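Local coordinates for protein cupin 2, conserved barrel (Desulfitobacterium hafniense, PDB 2OZJ) that is of unknown function but has the conserved beta-barrel fold of the cupin superfamily, in which many members bind a metal ion within the barrel, at residues G58-L63 against Q106-D111; R4-P9 against L32-R37. All blocks are in the same frame, centred on the assembly; numbering follows the deposited sequence.

Contact 1: G58-L63 against Q106-D111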
loop_
_atom_site.group_PDB
_atom_site.type_symbol
_atom_site.label_atom_id
_atom_site.label_comp_id
_atom_site.label_asym_id
_atom_site.label_seq_id
_atom_site.Cartn_x
_atom_site.Cartn_y
_atom_site.Cartn_z
ATOM N N GLY A 58 3.190 -8.904 14.678
ATOM C CA GLY A 58 2.055 -8.879 13.793
ATOM C C GLY A 58 2.455 -9.139 12.359
ATOM O O GLY A 58 3.626 -9.143 12.005
ATOM N N ASP A 59 1.439 -9.343 11.528
ATOM C CA ASP A 59 1.607 -9.548 10.093
ATOM C C ASP A 59 2.141 -8.298 9.414
ATOM O O ASP A 59 1.823 -7.181 9.818
ATOM C CB ASP A 59 0.272 -9.938 9.454
ATOM C CG ASP A 59 -0.260 -11.271 9.920
ATOM O OD1 ASP A 59 0.467 -12.080 10.511
ATOM O OD2 ASP A 59 -1.456 -11.511 9.649
ATOM N N THR A 60 2.939 -8.513 8.369
ATOM C CA THR A 60 3.551 -7.465 7.577
ATOM C C THR A 60 3.311 -7.715 6.124
ATOM O O THR A 60 3.356 -8.857 5.687
ATOM C CB THR A 60 5.061 -7.454 7.790
ATOM O OG1 THR A 60 5.292 -7.263 9.176
ATOM C CG2 THR A 60 5.720 -6.323 7.015
ATOM N N LEU A 61 2.993 -6.677 5.371
ATOM C CA LEU A 61 3.071 -6.751 3.913
ATOM C C LEU A 61 4.148 -5.811 3.405
ATOM O O LEU A 61 4.237 -4.647 3.808
ATOM C CB LEU A 61 1.742 -6.453 3.227
ATOM C CG LEU A 61 1.207 -5.045 2.924
ATOM C CD1 LEU A 61 2.030 -4.320 1.831
ATOM C CD2 LEU A 61 -0.250 -5.104 2.486
ATOM N N TYR A 62 4.933 -6.344 2.495
ATOM C CA TYR A 62 5.987 -5.610 1.765
ATOM C C TYR A 62 5.524 -5.417 0.304
ATOM O O TYR A 62 5.063 -6.361 -0.357
ATOM C CB TYR A 62 7.288 -6.386 1.752
ATOM C CG TYR A 62 7.909 -6.545 3.086
ATOM C CD1 TYR A 62 8.507 -5.473 3.693
ATOM C CD2 TYR A 62 7.906 -7.759 3.752
ATOM C CE1 TYR A 62 9.090 -5.594 4.935
ATOM C CE2 TYR A 62 8.496 -7.885 5.019
ATOM C CZ TYR A 62 9.080 -6.797 5.587
ATOM O OH TYR A 62 9.673 -6.882 6.826
ATOM N N LEU A 63 5.679 -4.201 -0.194
ATOM C CA LEU A 63 5.375 -3.848 -1.580
ATOM C C LEU A 63 6.582 -3.161 -2.183
ATOM O O LEU A 63 7.019 -2.121 -1.680
ATOM C CB LEU A 63 4.156 -2.950 -1.703
ATOM C CG LEU A 63 3.820 -2.398 -3.101
ATOM C CD1 LEU A 63 3.261 -3.433 -4.123
ATOM C CD2 LEU A 63 2.757 -1.278 -2.888
ATOM N N GLN A 106 6.192 -0.722 3.586
ATOM C CA GLN A 106 5.960 -1.761 4.580
ATOM C C GLN A 106 4.711 -1.389 5.369
ATOM O O GLN A 106 4.545 -0.234 5.776
ATOM C CB GLN A 106 7.149 -1.844 5.533
ATOM C CG GLN A 106 6.946 -2.770 6.726
ATOM C CD GLN A 106 8.230 -2.992 7.538
ATOM O OE1 GLN A 106 9.327 -2.699 7.079
ATOM N NE2 GLN A 106 8.074 -3.515 8.748
ATOM N N ILE A 107 3.834 -2.361 5.567
ATOM C CA ILE A 107 2.684 -2.206 6.456
ATOM C C ILE A 107 2.753 -3.304 7.470
ATOM O O ILE A 107 2.755 -4.456 7.101
ATOM C CB ILE A 107 1.341 -2.274 5.688
ATOM C CG1 ILE A 107 1.258 -1.147 4.670
ATOM C CG2 ILE A 107 0.127 -2.229 6.705
ATOM C CD1 ILE A 107 0.151 -1.389 3.636
ATOM N N THR A 108 2.865 -2.947 8.743
ATOM C CA THR A 108 2.913 -3.933 9.804
ATOM C C THR A 108 1.820 -3.692 10.841
ATOM O O THR A 108 1.649 -2.579 11.323
ATOM C CB THR A 108 4.285 -3.991 10.484
ATOM O OG1 THR A 108 5.287 -4.269 9.516
ATOM C CG2 THR A 108 4.306 -5.101 11.509
ATOM N N LEU A 109 1.061 -4.732 11.156
ATOM C CA LEU A 109 0.106 -4.659 12.262
ATOM C C LEU A 109 0.833 -4.765 13.603
ATOM O O LEU A 109 1.693 -5.627 13.798
ATOM C CB LEU A 109 -0.891 -5.769 12.149
ATOM C CG LEU A 109 -1.679 -5.780 10.842
ATOM C CD1 LEU A 109 -2.706 -6.888 10.878
ATOM C CD2 LEU A 109 -2.332 -4.435 10.498
ATOM N N ILE A 110 0.540 -3.849 14.504
ATOM C CA ILE A 110 1.068 -3.955 15.865
ATOM C C ILE A 110 -0.118 -4.608 16.560
ATOM O O ILE A 110 -1.053 -3.906 16.973
ATOM C CB ILE A 110 1.410 -2.597 16.496
ATOM C CG1 ILE A 110 2.228 -1.736 15.543
ATOM C CG2 ILE A 110 2.160 -2.802 17.839
ATOM C CD1 ILE A 110 3.484 -2.416 15.071
ATOM N N ASP A 111 -0.112 -5.948 16.574
ATOM C CA ASP A 111 -1.220 -6.800 17.036
ATOM C C ASP A 111 -1.030 -8.208 16.482
ATOM O O ASP A 111 -1.066 -9.188 17.237
ATOM C CB ASP A 111 -2.600 -6.269 16.607
ATOM C CG ASP A 111 -3.198 -5.235 17.597
ATOM O OD1 ASP A 111 -2.917 -5.297 18.821
ATOM O OD2 ASP A 111 -3.964 -4.353 17.144
HETATM O O HOH W 1 4.458 -6.158 14.758
#

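Contact 2: R4-P9 against L32-R37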
loop_
_atom_site.group_PDB
_atom_site.type_symbol
_atom_site.label_atom_id
_atom_site.label_comp_id
_atom_site.label_asym_id
_atom_site.label_seq_id
_atom_site.Cartn_x
_atom_site.Cartn_y
_atom_site.Cartn_z
ATOM N N ARG A 4 -3.515 8.634 12.662
ATOM C CA ARG A 4 -3.583 9.483 11.479
ATOM C C ARG A 4 -2.546 9.128 10.432
ATOM O O ARG A 4 -1.439 8.670 10.759
ATOM C CB ARG A 4 -3.469 10.964 11.859
ATOM C CG ARG A 4 -2.128 11.383 12.329
ATOM C CD ARG A 4 -2.135 12.725 13.055
ATOM N NE ARG A 4 -0.763 13.074 13.415
ATOM C CZ ARG A 4 0.156 13.511 12.557
ATOM N NH1 ARG A 4 -0.142 13.715 11.278
ATOM N NH2 ARG A 4 1.377 13.753 12.985
ATOM N N LEU A 5 -2.906 9.351 9.167
ATOM C CA LEU A 5 -1.991 9.155 8.074
ATOM C C LEU A 5 -1.271 10.465 7.941
ATOM O O LEU A 5 -1.795 11.517 8.326
ATOM C CB LEU A 5 -2.726 8.758 6.764
ATOM C CG LEU A 5 -3.431 7.394 6.823
ATOM C CD1 LEU A 5 -4.145 7.129 5.542
ATOM C CD2 LEU A 5 -2.447 6.240 7.124
ATOM N N LYS A 6 -0.055 10.413 7.426
ATOM C CA LYS A 6 0.790 11.585 7.285
ATOM C C LYS A 6 1.846 11.410 6.191
ATOM O O LYS A 6 2.097 10.319 5.722
ATOM C CB LYS A 6 1.474 11.926 8.634
ATOM C CG LYS A 6 2.425 10.846 9.122
ATOM C CD LYS A 6 3.225 11.316 10.319
ATOM C CE LYS A 6 4.228 10.247 10.748
ATOM N NZ LYS A 6 5.195 10.805 11.763
ATOM N N ASN A 7 2.452 12.551 5.838
ATOM C CA ASN A 7 3.520 12.637 4.882
ATOM C C ASN A 7 3.169 12.137 3.487
ATOM O O ASN A 7 4.035 11.642 2.737
ATOM C CB ASN A 7 4.793 11.960 5.418
ATOM C CG ASN A 7 5.332 12.632 6.653
ATOM O OD1 ASN A 7 5.237 13.861 6.815
ATOM N ND2 ASN A 7 5.878 11.821 7.573
ATOM N N LEU A 8 1.897 12.352 3.123
ATOM C CA LEU A 8 1.345 11.924 1.838
ATOM C C LEU A 8 0.626 13.071 1.171
ATOM O O LEU A 8 0.029 13.915 1.883
ATOM C CB LEU A 8 0.340 10.786 2.034
ATOM C CG LEU A 8 0.928 9.441 2.464
ATOM C CD1 LEU A 8 -0.153 8.598 3.173
ATOM C CD2 LEU A 8 1.536 8.747 1.243
ATOM N N PRO A 9 0.669 13.120 -0.176
ATOM C CA PRO A 9 -0.029 14.264 -0.776
ATOM C C PRO A 9 -1.544 14.233 -0.604
ATOM O O PRO A 9 -2.157 13.147 -0.628
ATOM C CB PRO A 9 0.337 14.168 -2.252
ATOM C CG PRO A 9 0.795 12.811 -2.501
ATOM C CD PRO A 9 1.244 12.215 -1.194
ATOM N N LEU A 32 4.430 6.951 7.289
ATOM C CA LEU A 32 3.196 7.412 6.650
ATOM C C LEU A 32 1.994 7.310 7.572
ATOM O O LEU A 32 0.894 7.646 7.178
ATOM C CB LEU A 32 2.925 6.625 5.377
ATOM C CG LEU A 32 4.031 6.543 4.294
ATOM C CD1 LEU A 32 3.535 5.708 3.097
ATOM C CD2 LEU A 32 4.532 7.955 3.881
ATOM N N ALA A 33 2.191 6.862 8.803
ATOM C CA ALA A 33 1.122 6.815 9.791
ATOM C C ALA A 33 1.692 7.116 11.168
ATOM O O ALA A 33 2.855 6.775 11.458
ATOM C CB ALA A 33 0.461 5.435 9.811
ATOM N N GLN A 34 0.873 7.784 11.978
ATOM C CA GLN A 34 1.064 7.884 13.400
ATOM C C GLN A 34 -0.074 7.062 14.019
ATOM O O GLN A 34 -1.222 7.475 14.021
ATOM C CB GLN A 34 0.997 9.352 13.830
ATOM C CG GLN A 34 1.457 9.622 15.246
ATOM C CD GLN A 34 2.763 10.373 15.310
ATOM O OE1 GLN A 34 3.423 10.607 14.293
ATOM N NE2 GLN A 34 3.140 10.775 16.515
ATOM N N SER A 35 0.244 5.854 14.457
ATOM C CA SER A 35 -0.760 4.905 14.931
ATOM C C SER A 35 -0.147 3.896 15.902
ATOM O O SER A 35 1.034 3.574 15.804
ATOM C CB SER A 35 -1.413 4.198 13.753
ATOM O OG SER A 35 -2.235 3.132 14.170
ATOM N N ASP A 36 -0.955 3.451 16.872
ATOM C CA ASP A 36 -0.582 2.371 17.808
ATOM C C ASP A 36 -0.975 0.981 17.235
ATOM O O ASP A 36 -0.488 -0.049 17.699
ATOM C CB ASP A 36 -1.237 2.600 19.201
ATOM N N ARG A 37 -1.828 0.967 16.216
ATOM C CA ARG A 37 -2.349 -0.268 15.646
ATOM C C ARG A 37 -1.649 -0.708 14.325
ATOM O O ARG A 37 -1.714 -1.885 13.941
ATOM C CB ARG A 37 -3.843 -0.097 15.356
#

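Contact 1: G58-L63 against Q106-D111
Thr108 OG1 stands in the middle of a short chain of polar side chains on the face shared by Thr60, Tyr62, Gln106 and Thr108. It donates to Thr60 OG1 at 3.0 Å and accepts from Gln106 NE2, also at 3.0 Å from Thr108 OG1. That second bond is almost straight, with an N-H...O angle of 173°, and the hydroxyl lies in the amide plane of Gln106. Both threonines set OG1 beside the backbone N and CG2 anti to it, so the two side chains cross obliquely and the hydroxyls meet. Gln106, in the conformer described, swings CG anti to its own N and runs out extended, which brings NE2 to Thr108 OG1, two residues on, and lays its length alongside Tyr62. The Tyr62 ring and Gln106 amide planes are turned 63° apart, and OE1 of Gln106 comes obliquely to within 3.6 Å of Tyr62 CE1. Thr60 CG2 lies 3.7 Å above one face of the Tyr62 ring, toward its rim, while Tyr62 OH bonds to His94 NE2.

The frame beneath is an antiparallel pair of neighbouring strands in the cupin beta-barrel. At the hydrogen-bonded pair, Leu61 N reaches Ile107 O at 2.8 Å and Ile107 N returns to Leu61 O at 2.9 Å. Leu109 N continues the ladder by donating to Asp59 O, nearly along the C=O axis, at 2.9 Å. Beyond it a water bridges the two backbones, accepting from Gly58 N and donating to Leu109 O.

On the other face, Leu61 and Ile107 lie side by side, pointing the same way. Leu61 CG takes the crowded position between N and the carbonyl carbon (chi1 83°) in the conformer described, and meets Ile107 CD1 at 3.9 Å. Ile107 also packs against Ile107 of the second subunit.

Contact 2: R4-P9 against L32-R37
Three backbone bonds tie the N-terminal residues to the end of strand 28-34. Arg4 and Gln34 form a hydrogen-bonded antiparallel pair: Arg4 N donates to Gln34 O at 2.9 Å, and Gln34 N returns to Arg4 O at 2.8 Å, nearly along the C=O axis. The third, Lys6 N to Leu32 O at 2.9 Å, approaches from above the carbonyl plane (58° out of it), as the chain leaves regular strand geometry.

The long side chains of Arg4, Lys6 and Gln34 gather beyond this ladder. Gln34 starts with CG anti to its N and then bends at chi2 (110°), turning OE1 toward Lys6. Lys6 NZ donates to Gln34 OE1 at 3.1 Å, almost in line with the amide C=O. Its aliphatic stem, extended after a crowded first torsion, passes obliquely across Gln34. Arg4, in the conformer described, lies alongside Gln34 with its guanidinium plane 24° from the amide, and Gln34 CB sits over one guanidinium face, 4.1 Å from Arg4 NE.

The hydrophobic side is built from Leu5, Leu8, Leu32 and Ala33. Leu5 CD2 meets Ala33 CB at 4.0 Å. Further along, Leu8 crosses Leu32 at about a right angle, their CD2 atoms 4.1 Å apart. Ile40 of strand 38-46 touches Leu5, Leu32 and Ala33, while Leu19 packs on Leu8. Asn7 ND2 hydrogen-bonds Ala31 O, one residue before Leu32.

Strand 4-5 also faces a partner: Leu5 N donates to Asp59 OD2 of the second subunit, whose Thr60 and Met87 pack on Leu5 and Leu8. The arrangement is an N-terminal strand, outermost within its own chain, added to the antiparallel sheet of a cupin barrel at the dimer interface.

Contact 1 and contact 2 belong to one antiparallel sheet, with strand 38-46 lying between strand 28-34 of contact 2 and strand 102-109 of contact 1. Their centres are 14 Å apart, yet the loop ends meet: Ile110 N of contact 1 lies 3.0 Å from Arg37 O of contact 2, a probable hydrogen bond, and Ile110 CB packs on Asp36 O at 3.4 Å. A second connection runs through the dimer, where contact 1 of one subunit abuts contact 2 of the other. The Tyr62 face of contact 1 lies near a histidine, consistent with the cupin pocket, whereas strand 4-5 of contact 2 is one of the two outermost strands of the sheet in its chain.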